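Local coordinates for protein involved in catabolism of external DNA (Legionella pneumophila subsp. pneumophila, PDB 2OO3), which probably methylates N6 of an adenine in 23S ribosomal RNA, using S-adenosyl-L-methionine as the methyl donor, at residues A[34-45]-A[110-120]; A[13-22]-A[235-243]. One frame throughout, in Å; residues are numbered along the deposited sequence.

Contact 1. Residues A[34-45]-A[110-120]; sequences DKPLFYLETHSG and LRSQDRLYLCE
F38 and R115 meet on one face of a parallel strand pair: F38 CE1 lies over one face of the guanidinium, offset toward its rim, the two planes 24° apart, with F38 CE1 3.4 Å from R115 NH1. The arginine chain bends at chi3 (59°) to bring this group back against F38, and a salt bridge from its NE to E158 holds it there. Beyond it F38 CE1 rests on Y117 CB, and Y117 CD2 on L40 CD1. The other face carries Y39, whose CB touches L110 CD1 at 3.5 Å and whose ring edge receives L118 CD2. Strands 38-41 and 115-119 are neighbours in the Rossmann-like methyltransferase sheet, laddered from R115 N to L37 O (2.8 Å) through to C119 N and E41 O. Before the strands, D114 OD1 accepts from L37 N at 2.9 Å, while R111 grips the same carboxylate side-on through NE and NH2 and so fixes its rotation; R111 NH2 also reaches K35 O, and NH1 bonds K33 O. After them, S44 N binds C119 O, and G45 N meets E120 OE1 (2.8 Å) from above the carboxylate plane. E120 and H43 are both predicted to bind S-adenosyl-L-methionine.

Contact 2. Residues A[13-22]-A[235-243]; sequences NFADVIKHIT and MTGCGLWII
M235 reaches across from the loop just before strand 237-243 to the first turn of helix 14-30. Its CG stands anti to the backbone N (chi1 -178°) and the chain runs straight from CB through CG to SD, which lies 5.4 Å from the centroid of the F14 ring in an oblique Met-aromatic contact. A bend at chi3 (58°) then turns CE in among three residues: F14 CE2 at 3.7 Å, A15 CB, and N13 ND2. While N13 ND2 faces the methyl, its OD1 accepts from D16 N and caps the helix at its N terminus. The F14 ring presents its edge to G237 CA at 3.8 Å, where the strand has no side chain. Next along, C238 SG settles among the F14 ring, A15 CB and I18 CG2, the last at 3.7 Å. L240 CD1 follows, touching K19 CA at 4.0 Å and meeting T22 OG1 tip to tip; that hydroxyl donates to I18 O, which T22 N reaches from the opposite face. T22 CG2 and I242 CD1 close the row at 3.9 Å. K19 leads away from the strand, its NZ bridging D16 and D166, the predicted proton acceptor. With the axes of segments 14-22 and 237-243 8.8 Å apart and only 16° from parallel, this is the helix-on-sheet packing of an alpha/beta Rossmann-like methyltransferase, set beside its probable active site.

How the contacts relate
From the N terminus the chain enters helix 14-30, the first partner of contact 2, and passes through a short connection into strand 38-41, the first strand of contact 1. The inner loop closes when strand 115-119 returns beside strand 38-41, having travelled through helix 102-109 on the way. The wider loop closes much later, when strand 237-243 comes alongside the N-terminal helix, so contact 1 is nested inside contact 2. Both reach the same eight-stranded sheet: contact 1 joins two strands of its parallel part, contact 2 lays the helix on a strand of its antiparallel part. Their centres are 20 Å apart and their nearest atoms about 7 Å, without touching.

Contact 1. Residues A[34-45]-A[110-120]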
loop_
_atom_site.group_PDB
_atom_site.type_symbol
_atom_site.label_atom_id
_atom_site.label_comp_id
_atom_site.label_asym_id
_atom_site.label_seq_id
_atom_site.Cartn_x
_atom_site.Cartn_y
_atom_site.Cartn_z
ATOM N N ASP A 34 -5.233 3.049 -21.575
ATOM C CA ASP A 34 -4.074 2.833 -22.428
ATOM C C ASP A 34 -3.326 4.149 -22.669
ATOM O O ASP A 34 -3.160 4.618 -23.824
ATOM C CB ASP A 34 -4.488 2.188 -23.763
ATOM C CG ASP A 34 -3.308 1.660 -24.538
ATOM O OD1 ASP A 34 -2.289 1.302 -23.899
ATOM O OD2 ASP A 34 -3.379 1.599 -25.782
ATOM N N LYS A 35 -2.893 4.755 -21.583
ATOM C CA LYS A 35 -1.991 5.894 -21.608
ATOM C C LYS A 35 -1.028 5.613 -20.454
ATOM O O LYS A 35 -1.461 5.025 -19.455
ATOM C CB LYS A 35 -2.736 7.218 -21.333
ATOM C CG LYS A 35 -3.613 7.725 -22.486
ATOM C CD LYS A 35 -2.823 8.231 -23.667
ATOM C CE LYS A 35 -3.769 8.600 -24.845
ATOM N NZ LYS A 35 -4.393 9.993 -24.816
ATOM N N PRO A 36 0.253 6.011 -20.594
ATOM C CA PRO A 36 1.262 5.731 -19.579
ATOM C C PRO A 36 0.877 6.304 -18.245
ATOM O O PRO A 36 0.205 7.339 -18.158
ATOM C CB PRO A 36 2.523 6.437 -20.100
ATOM C CG PRO A 36 2.090 7.232 -21.244
ATOM C CD PRO A 36 0.831 6.707 -21.761
ATOM N N LEU A 37 1.291 5.583 -17.218
ATOM C CA LEU A 37 1.076 5.926 -15.831
ATOM C C LEU A 37 2.443 6.117 -15.197
ATOM O O LEU A 37 3.381 5.318 -15.428
ATOM C CB LEU A 37 0.286 4.779 -15.133
ATOM C CG LEU A 37 0.010 4.845 -13.624
ATOM C CD1 LEU A 37 -0.991 5.954 -13.267
ATOM C CD2 LEU A 37 -0.513 3.503 -13.086
ATOM N N PHE A 38 2.584 7.192 -14.425
ATOM C CA PHE A 38 3.721 7.332 -13.522
ATOM C C PHE A 38 3.382 6.638 -12.184
ATOM O O PHE A 38 2.349 6.943 -11.564
ATOM C CB PHE A 38 3.967 8.827 -13.263
ATOM C CG PHE A 38 5.146 9.114 -12.385
ATOM C CD1 PHE A 38 6.389 8.565 -12.670
ATOM C CD2 PHE A 38 5.026 9.968 -11.302
ATOM C CE1 PHE A 38 7.489 8.836 -11.898
ATOM C CE2 PHE A 38 6.157 10.247 -10.489
ATOM C CZ PHE A 38 7.372 9.671 -10.783
ATOM N N TYR A 39 4.241 5.727 -11.742
ATOM C CA TYR A 39 4.020 5.060 -10.470
ATOM C C TYR A 39 5.173 5.467 -9.555
ATOM O O TYR A 39 6.329 5.195 -9.856
ATOM C CB TYR A 39 3.975 3.535 -10.657
ATOM C CG TYR A 39 3.920 2.786 -9.350
ATOM C CD1 TYR A 39 2.698 2.653 -8.652
ATOM C CD2 TYR A 39 5.067 2.216 -8.794
ATOM C CE1 TYR A 39 2.634 1.972 -7.443
ATOM C CE2 TYR A 39 5.006 1.505 -7.562
ATOM C CZ TYR A 39 3.790 1.407 -6.908
ATOM O OH TYR A 39 3.677 0.730 -5.714
ATOM N N LEU A 40 4.842 6.142 -8.464
ATOM C CA LEU A 40 5.853 6.626 -7.506
ATOM C C LEU A 40 5.685 5.995 -6.118
ATOM O O LEU A 40 4.599 6.107 -5.509
ATOM C CB LEU A 40 5.781 8.171 -7.410
ATOM C CG LEU A 40 6.585 8.855 -6.299
ATOM C CD1 LEU A 40 8.080 8.615 -6.525
ATOM C CD2 LEU A 40 6.280 10.316 -6.334
ATOM N N GLU A 41 6.743 5.338 -5.621
ATOM C CA GLU A 41 6.782 4.904 -4.235
ATOM C C GLU A 41 7.758 5.718 -3.446
ATOM O O GLU A 41 8.923 5.841 -3.824
ATOM C CB GLU A 41 7.149 3.428 -4.094
ATOM C CG GLU A 41 6.038 2.465 -4.416
ATOM C CD GLU A 41 6.489 1.017 -4.223
ATOM O OE1 GLU A 41 5.952 0.095 -4.873
ATOM O OE2 GLU A 41 7.416 0.825 -3.417
ATOM N N THR A 42 7.299 6.249 -2.314
ATOM C CA THR A 42 8.143 7.088 -1.447
ATOM C C THR A 42 9.023 6.228 -0.502
ATOM O O THR A 42 10.091 6.649 -0.080
ATOM C CB THR A 42 7.242 8.045 -0.587
ATOM O OG1 THR A 42 6.176 7.276 -0.013
ATOM C CG2 THR A 42 6.574 9.152 -1.437
ATOM N N HIS A 43 8.570 5.028 -0.147
ATOM C CA HIS A 43 9.292 4.182 0.816
ATOM C C HIS A 43 9.272 2.745 0.259
ATOM O O HIS A 43 8.437 1.910 0.701
ATOM C CB HIS A 43 8.598 4.156 2.193
ATOM C CG HIS A 43 8.464 5.481 2.883
ATOM N ND1 HIS A 43 7.510 6.413 2.535
ATOM C CD2 HIS A 43 9.116 5.997 3.956
ATOM C CE1 HIS A 43 7.601 7.463 3.342
ATOM N NE2 HIS A 43 8.576 7.241 4.207
ATOM N N SER A 44 10.142 2.432 -0.700
ATOM C CA SER A 44 10.066 1.141 -1.390
ATOM C C SER A 44 10.585 -0.094 -0.637
ATOM O O SER A 44 10.227 -1.222 -0.987
ATOM C CB SER A 44 10.765 1.233 -2.749
ATOM O OG SER A 44 10.206 2.296 -3.481
ATOM N N GLY A 45 11.452 0.110 0.349
ATOM C CA GLY A 45 12.066 -0.989 1.082
ATOM C C GLY A 45 12.956 -1.850 0.189
ATOM O O GLY A 45 13.478 -1.384 -0.814
ATOM N N LEU A 110 1.901 -3.453 -13.777
ATOM C CA LEU A 110 2.102 -2.319 -14.667
ATOM C C LEU A 110 2.557 -2.768 -16.050
ATOM O O LEU A 110 2.822 -3.959 -16.252
ATOM C CB LEU A 110 3.063 -1.292 -14.040
ATOM C CG LEU A 110 2.408 -0.508 -12.882
ATOM C CD1 LEU A 110 3.425 0.417 -12.222
ATOM C CD2 LEU A 110 1.251 0.313 -13.373
ATOM N N ARG A 111 2.624 -1.821 -16.997
ATOM C CA ARG A 111 2.887 -2.151 -18.401
ATOM C C ARG A 111 4.222 -1.569 -18.865
ATOM O O ARG A 111 4.791 -0.688 -18.210
ATOM C CB ARG A 111 1.728 -1.622 -19.259
ATOM C CG ARG A 111 0.430 -2.155 -18.726
ATOM C CD ARG A 111 -0.720 -1.227 -18.840
ATOM N NE ARG A 111 -0.494 0.138 -18.356
ATOM C CZ ARG A 111 -1.307 1.136 -18.684
ATOM N NH1 ARG A 111 -2.357 0.858 -19.453
ATOM N NH2 ARG A 111 -1.087 2.385 -18.279
ATOM N N SER A 112 4.711 -2.040 -20.010
ATOM C CA SER A 112 5.957 -1.525 -20.555
ATOM C C SER A 112 5.907 -0.035 -20.790
ATOM O O SER A 112 6.952 0.625 -20.716
ATOM C CB SER A 112 6.320 -2.239 -21.863
ATOM O OG SER A 112 5.230 -2.201 -22.764
ATOM N N GLN A 113 4.715 0.525 -21.057
ATOM C CA GLN A 113 4.634 1.984 -21.311
ATOM C C GLN A 113 4.701 2.845 -20.039
ATOM O O GLN A 113 4.826 4.062 -20.106
ATOM C CB GLN A 113 3.344 2.341 -22.079
ATOM C CG GLN A 113 2.104 2.133 -21.202
ATOM C CD GLN A 113 0.822 2.282 -21.953
ATOM O OE1 GLN A 113 0.453 3.406 -22.329
ATOM N NE2 GLN A 113 0.106 1.158 -22.177
ATOM N N ASP A 114 4.579 2.230 -18.880
ATOM C CA ASP A 114 4.435 2.995 -17.635
ATOM C C ASP A 114 5.810 3.345 -17.133
ATOM O O ASP A 114 6.817 2.877 -17.683
ATOM C CB ASP A 114 3.637 2.182 -16.591
ATOM C CG ASP A 114 2.226 1.860 -17.068
ATOM O OD1 ASP A 114 1.590 2.759 -17.687
ATOM O OD2 ASP A 114 1.728 0.718 -16.836
ATOM N N ARG A 115 5.890 4.160 -16.096
ATOM C CA ARG A 115 7.205 4.478 -15.527
ATOM C C ARG A 115 7.144 4.351 -14.033
ATOM O O ARG A 115 6.312 5.025 -13.392
ATOM C CB ARG A 115 7.633 5.902 -15.889
ATOM C CG ARG A 115 8.970 6.290 -15.339
ATOM C CD ARG A 115 9.520 7.545 -16.031
ATOM N NE ARG A 115 8.605 8.669 -15.871
ATOM C CZ ARG A 115 8.765 9.674 -15.010
ATOM N NH1 ARG A 115 9.824 9.723 -14.203
ATOM N NH2 ARG A 115 7.850 10.639 -14.964
ATOM N N LEU A 116 8.008 3.494 -13.486
ATOM C CA LEU A 116 8.053 3.258 -12.029
ATOM C C LEU A 116 9.238 4.002 -11.456
ATOM O O LEU A 116 10.362 3.902 -11.956
ATOM C CB LEU A 116 8.195 1.762 -11.680
ATOM C CG LEU A 116 7.040 0.794 -12.026
ATOM C CD1 LEU A 116 6.985 0.488 -13.523
ATOM C CD2 LEU A 116 7.169 -0.493 -11.199
ATOM N N TYR A 117 8.997 4.706 -10.371
ATOM C CA TYR A 117 10.037 5.409 -9.706
ATOM C C TYR A 117 10.007 4.999 -8.225
ATOM O O TYR A 117 9.042 5.295 -7.487
ATOM C CB TYR A 117 9.774 6.890 -9.879
ATOM C CG TYR A 117 10.934 7.760 -9.548
ATOM C CD1 TYR A 117 11.630 8.448 -10.564
ATOM C CD2 TYR A 117 11.340 7.940 -8.220
ATOM C CE1 TYR A 117 12.689 9.283 -10.252
ATOM C CE2 TYR A 117 12.396 8.773 -7.908
ATOM C CZ TYR A 117 13.054 9.434 -8.929
ATOM O OH TYR A 117 14.068 10.267 -8.625
ATOM N N LEU A 118 11.059 4.315 -7.790
ATOM C CA LEU A 118 11.072 3.720 -6.462
ATOM C C LEU A 118 12.136 4.391 -5.608
ATOM O O LEU A 118 13.296 4.476 -6.026
ATOM C CB LEU A 118 11.391 2.225 -6.562
ATOM C CG LEU A 118 10.525 1.403 -7.538
ATOM C CD1 LEU A 118 11.018 -0.046 -7.699
ATOM C CD2 LEU A 118 8.984 1.467 -7.136
ATOM N N CYS A 119 11.756 4.836 -4.415
ATOM C CA CYS A 119 12.695 5.566 -3.535
ATOM C C CYS A 119 12.946 4.757 -2.287
ATOM O O CYS A 119 11.998 4.252 -1.678
ATOM C CB CYS A 119 12.130 6.925 -3.098
ATOM S SG CYS A 119 11.714 8.074 -4.475
ATOM N N GLU A 120 14.201 4.679 -1.873
ATOM C CA GLU A 120 14.516 4.046 -0.605
ATOM C C GLU A 120 15.697 4.749 0.063
ATOM O O GLU A 120 16.760 4.875 -0.529
ATOM C CB GLU A 120 14.807 2.533 -0.786
ATOM C CG GLU A 120 15.317 1.816 0.497
ATOM C CD GLU A 120 14.401 2.026 1.724
ATOM O OE1 GLU A 120 13.139 2.038 1.585
ATOM O OE2 GLU A 120 14.959 2.185 2.838
HETATM O O HOH W 1 0.059 4.257 -24.892
#

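Contact 2. Residues A[13-22]-A[235-243]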
loop_
_atom_site.group_PDB
_atom_site.type_symbol
_atom_site.label_atom_id
_atom_site.label_comp_id
_atom_site.label_asym_id
_atom_site.label_seq_id
_atom_site.Cartn_x
_atom_site.Cartn_y
_atom_site.Cartn_z
ATOM N N ASN A 13 2.705 -9.258 7.462
ATOM C CA ASN A 13 1.741 -9.105 8.577
ATOM C C ASN A 13 0.362 -8.622 8.060
ATOM O O ASN A 13 0.196 -8.383 6.844
ATOM C CB ASN A 13 2.297 -8.225 9.728
ATOM C CG ASN A 13 2.391 -6.733 9.362
ATOM O OD1 ASN A 13 2.210 -6.354 8.224
ATOM N ND2 ASN A 13 2.671 -5.882 10.359
ATOM N N PHE A 14 -0.626 -8.497 8.957
ATOM C CA PHE A 14 -1.976 -8.148 8.529
ATOM C C PHE A 14 -2.017 -6.815 7.781
ATOM O O PHE A 14 -2.837 -6.636 6.856
ATOM C CB PHE A 14 -2.963 -8.159 9.730
ATOM C CG PHE A 14 -2.903 -6.913 10.570
ATOM C CD1 PHE A 14 -3.807 -5.895 10.366
ATOM C CD2 PHE A 14 -1.903 -6.740 11.515
ATOM C CE1 PHE A 14 -3.770 -4.729 11.130
ATOM C CE2 PHE A 14 -1.853 -5.565 12.294
ATOM C CZ PHE A 14 -2.779 -4.565 12.086
ATOM N N ALA A 15 -1.142 -5.882 8.150
ATOM C CA ALA A 15 -1.100 -4.561 7.523
ATOM C C ALA A 15 -0.584 -4.636 6.103
ATOM O O ALA A 15 -1.112 -3.960 5.212
ATOM C CB ALA A 15 -0.213 -3.631 8.325
ATOM N N ASP A 16 0.463 -5.438 5.889
ATOM C CA ASP A 16 0.916 -5.737 4.522
ATOM C C ASP A 16 -0.204 -6.306 3.674
ATOM O O ASP A 16 -0.368 -5.950 2.527
ATOM C CB ASP A 16 2.088 -6.718 4.530
ATOM C CG ASP A 16 3.452 -6.004 4.590
ATOM O OD1 ASP A 16 3.483 -4.746 4.628
ATOM O OD2 ASP A 16 4.491 -6.720 4.593
ATOM N N VAL A 17 -0.980 -7.221 4.237
ATOM C CA VAL A 17 -2.021 -7.862 3.453
ATOM C C VAL A 17 -3.028 -6.830 2.939
ATOM O O VAL A 17 -3.283 -6.738 1.712
ATOM C CB VAL A 17 -2.745 -8.985 4.247
ATOM C CG1 VAL A 17 -3.965 -9.510 3.436
ATOM C CG2 VAL A 17 -1.775 -10.120 4.533
ATOM N N ILE A 18 -3.585 -6.021 3.852
ATOM C CA ILE A 18 -4.567 -5.044 3.391
ATOM C C ILE A 18 -3.952 -3.960 2.491
ATOM O O ILE A 18 -4.543 -3.547 1.473
ATOM C CB ILE A 18 -5.436 -4.437 4.520
ATOM C CG1 ILE A 18 -6.450 -3.418 3.926
ATOM C CG2 ILE A 18 -4.591 -3.723 5.556
ATOM C CD1 ILE A 18 -7.464 -4.018 2.862
ATOM N N LYS A 19 -2.759 -3.511 2.829
ATOM C CA LYS A 19 -2.088 -2.503 1.998
ATOM C C LYS A 19 -1.805 -3.021 0.571
ATOM O O LYS A 19 -2.017 -2.309 -0.435
ATOM C CB LYS A 19 -0.838 -1.999 2.742
ATOM C CG LYS A 19 0.409 -1.831 1.958
ATOM C CD LYS A 19 1.645 -1.437 2.823
ATOM C CE LYS A 19 1.613 -1.979 4.250
ATOM N NZ LYS A 19 2.885 -1.674 4.969
ATOM N N HIS A 20 -1.334 -4.257 0.466
ATOM C CA HIS A 20 -0.955 -4.785 -0.845
ATOM C C HIS A 20 -2.151 -5.188 -1.706
ATOM O O HIS A 20 -2.119 -5.006 -2.905
ATOM C CB HIS A 20 0.046 -5.927 -0.702
ATOM C CG HIS A 20 1.398 -5.473 -0.220
ATOM N ND1 HIS A 20 2.234 -6.284 0.520
ATOM C CD2 HIS A 20 2.068 -4.302 -0.393
ATOM C CE1 HIS A 20 3.361 -5.640 0.777
ATOM N NE2 HIS A 20 3.282 -4.433 0.243
ATOM N N ILE A 21 -3.219 -5.698 -1.094
ATOM C CA ILE A 21 -4.420 -5.976 -1.866
ATOM C C ILE A 21 -4.972 -4.662 -2.386
ATOM O O ILE A 21 -5.380 -4.589 -3.565
ATOM C CB ILE A 21 -5.510 -6.700 -1.022
ATOM C CG1 ILE A 21 -4.957 -8.053 -0.563
ATOM C CG2 ILE A 21 -6.811 -6.855 -1.847
ATOM C CD1 ILE A 21 -5.850 -8.783 0.476
ATOM N N THR A 22 -4.992 -3.639 -1.510
ATOM C CA THR A 22 -5.398 -2.273 -1.905
ATOM C C THR A 22 -4.593 -1.798 -3.110
ATOM O O THR A 22 -5.163 -1.362 -4.103
ATOM C CB THR A 22 -5.274 -1.287 -0.746
ATOM O OG1 THR A 22 -6.197 -1.694 0.291
ATOM C CG2 THR A 22 -5.647 0.128 -1.192
ATOM N N MET A 235 0.695 -2.175 17.294
ATOM C CA MET A 235 -0.234 -1.774 16.249
ATOM C C MET A 235 -1.497 -2.612 16.309
ATOM O O MET A 235 -1.480 -3.797 15.971
ATOM C CB MET A 235 0.448 -1.912 14.874
ATOM C CG MET A 235 -0.400 -1.464 13.656
ATOM S SD MET A 235 0.518 -1.563 12.068
ATOM C CE MET A 235 1.013 -3.231 11.929
ATOM N N THR A 236 -2.613 -2.020 16.708
ATOM C CA THR A 236 -3.832 -2.829 16.877
ATOM C C THR A 236 -4.702 -2.788 15.626
ATOM O O THR A 236 -5.727 -3.486 15.527
ATOM C CB THR A 236 -4.658 -2.274 18.026
ATOM O OG1 THR A 236 -4.852 -0.874 17.778
ATOM C CG2 THR A 236 -3.889 -2.472 19.343
ATOM N N GLY A 237 -4.306 -1.942 14.680
ATOM C CA GLY A 237 -5.082 -1.806 13.446
ATOM C C GLY A 237 -4.299 -0.931 12.520
ATOM O O GLY A 237 -3.222 -0.426 12.881
ATOM N N CYS A 238 -4.840 -0.710 11.327
ATOM C CA CYS A 238 -4.165 0.189 10.393
ATOM C C CYS A 238 -5.170 0.671 9.363
ATOM O O CYS A 238 -6.319 0.199 9.329
ATOM C CB CYS A 238 -3.012 -0.578 9.707
ATOM S SG CYS A 238 -3.597 -1.809 8.533
ATOM N N GLY A 239 -4.755 1.588 8.508
ATOM C CA GLY A 239 -5.682 2.088 7.492
ATOM C C GLY A 239 -4.991 2.600 6.271
ATOM O O GLY A 239 -3.744 2.655 6.229
ATOM N N LEU A 240 -5.786 2.931 5.256
ATOM C CA LEU A 240 -5.260 3.700 4.102
ATOM C C LEU A 240 -6.191 4.860 3.762
ATOM O O LEU A 240 -7.409 4.757 3.899
ATOM C CB LEU A 240 -4.977 2.810 2.867
ATOM C CG LEU A 240 -3.961 1.670 3.104
ATOM C CD1 LEU A 240 -4.669 0.319 3.309
ATOM C CD2 LEU A 240 -2.998 1.556 1.944
ATOM N N TRP A 241 -5.582 5.973 3.376
ATOM C CA TRP A 241 -6.291 7.166 2.972
ATOM C C TRP A 241 -6.009 7.355 1.484
ATOM O O TRP A 241 -4.846 7.408 1.078
ATOM C CB TRP A 241 -5.798 8.374 3.783
ATOM C CG TRP A 241 -6.637 9.597 3.487
ATOM C CD1 TRP A 241 -6.614 10.356 2.356
ATOM C CD2 TRP A 241 -7.636 10.158 4.329
ATOM N NE1 TRP A 241 -7.535 11.377 2.441
ATOM C CE2 TRP A 241 -8.183 11.270 3.645
ATOM C CE3 TRP A 241 -8.131 9.829 5.606
ATOM C CZ2 TRP A 241 -9.211 12.065 4.192
ATOM C CZ3 TRP A 241 -9.164 10.639 6.160
ATOM C CH2 TRP A 241 -9.693 11.722 5.438
ATOM N N ILE A 242 -7.067 7.410 0.675
ATOM C CA ILE A 242 -6.903 7.494 -0.775
ATOM C C ILE A 242 -7.576 8.754 -1.271
ATOM O O ILE A 242 -8.736 9.006 -0.942
ATOM C CB ILE A 242 -7.461 6.220 -1.523
ATOM C CG1 ILE A 242 -6.711 4.962 -1.048
ATOM C CG2 ILE A 242 -7.288 6.379 -3.039
ATOM C CD1 ILE A 242 -7.393 3.664 -1.295
ATOM N N ILE A 243 -6.812 9.569 -1.983
ATOM C CA ILE A 243 -7.334 10.742 -2.679
ATOM C C ILE A 243 -7.525 10.393 -4.149
ATOM O O ILE A 243 -6.643 9.798 -4.780
ATOM C CB ILE A 243 -6.375 11.924 -2.568
ATOM C CG1 ILE A 243 -6.162 12.274 -1.076
ATOM C CG2 ILE A 243 -6.910 13.165 -3.356
ATOM C CD1 ILE A 243 -4.994 13.288 -0.803
#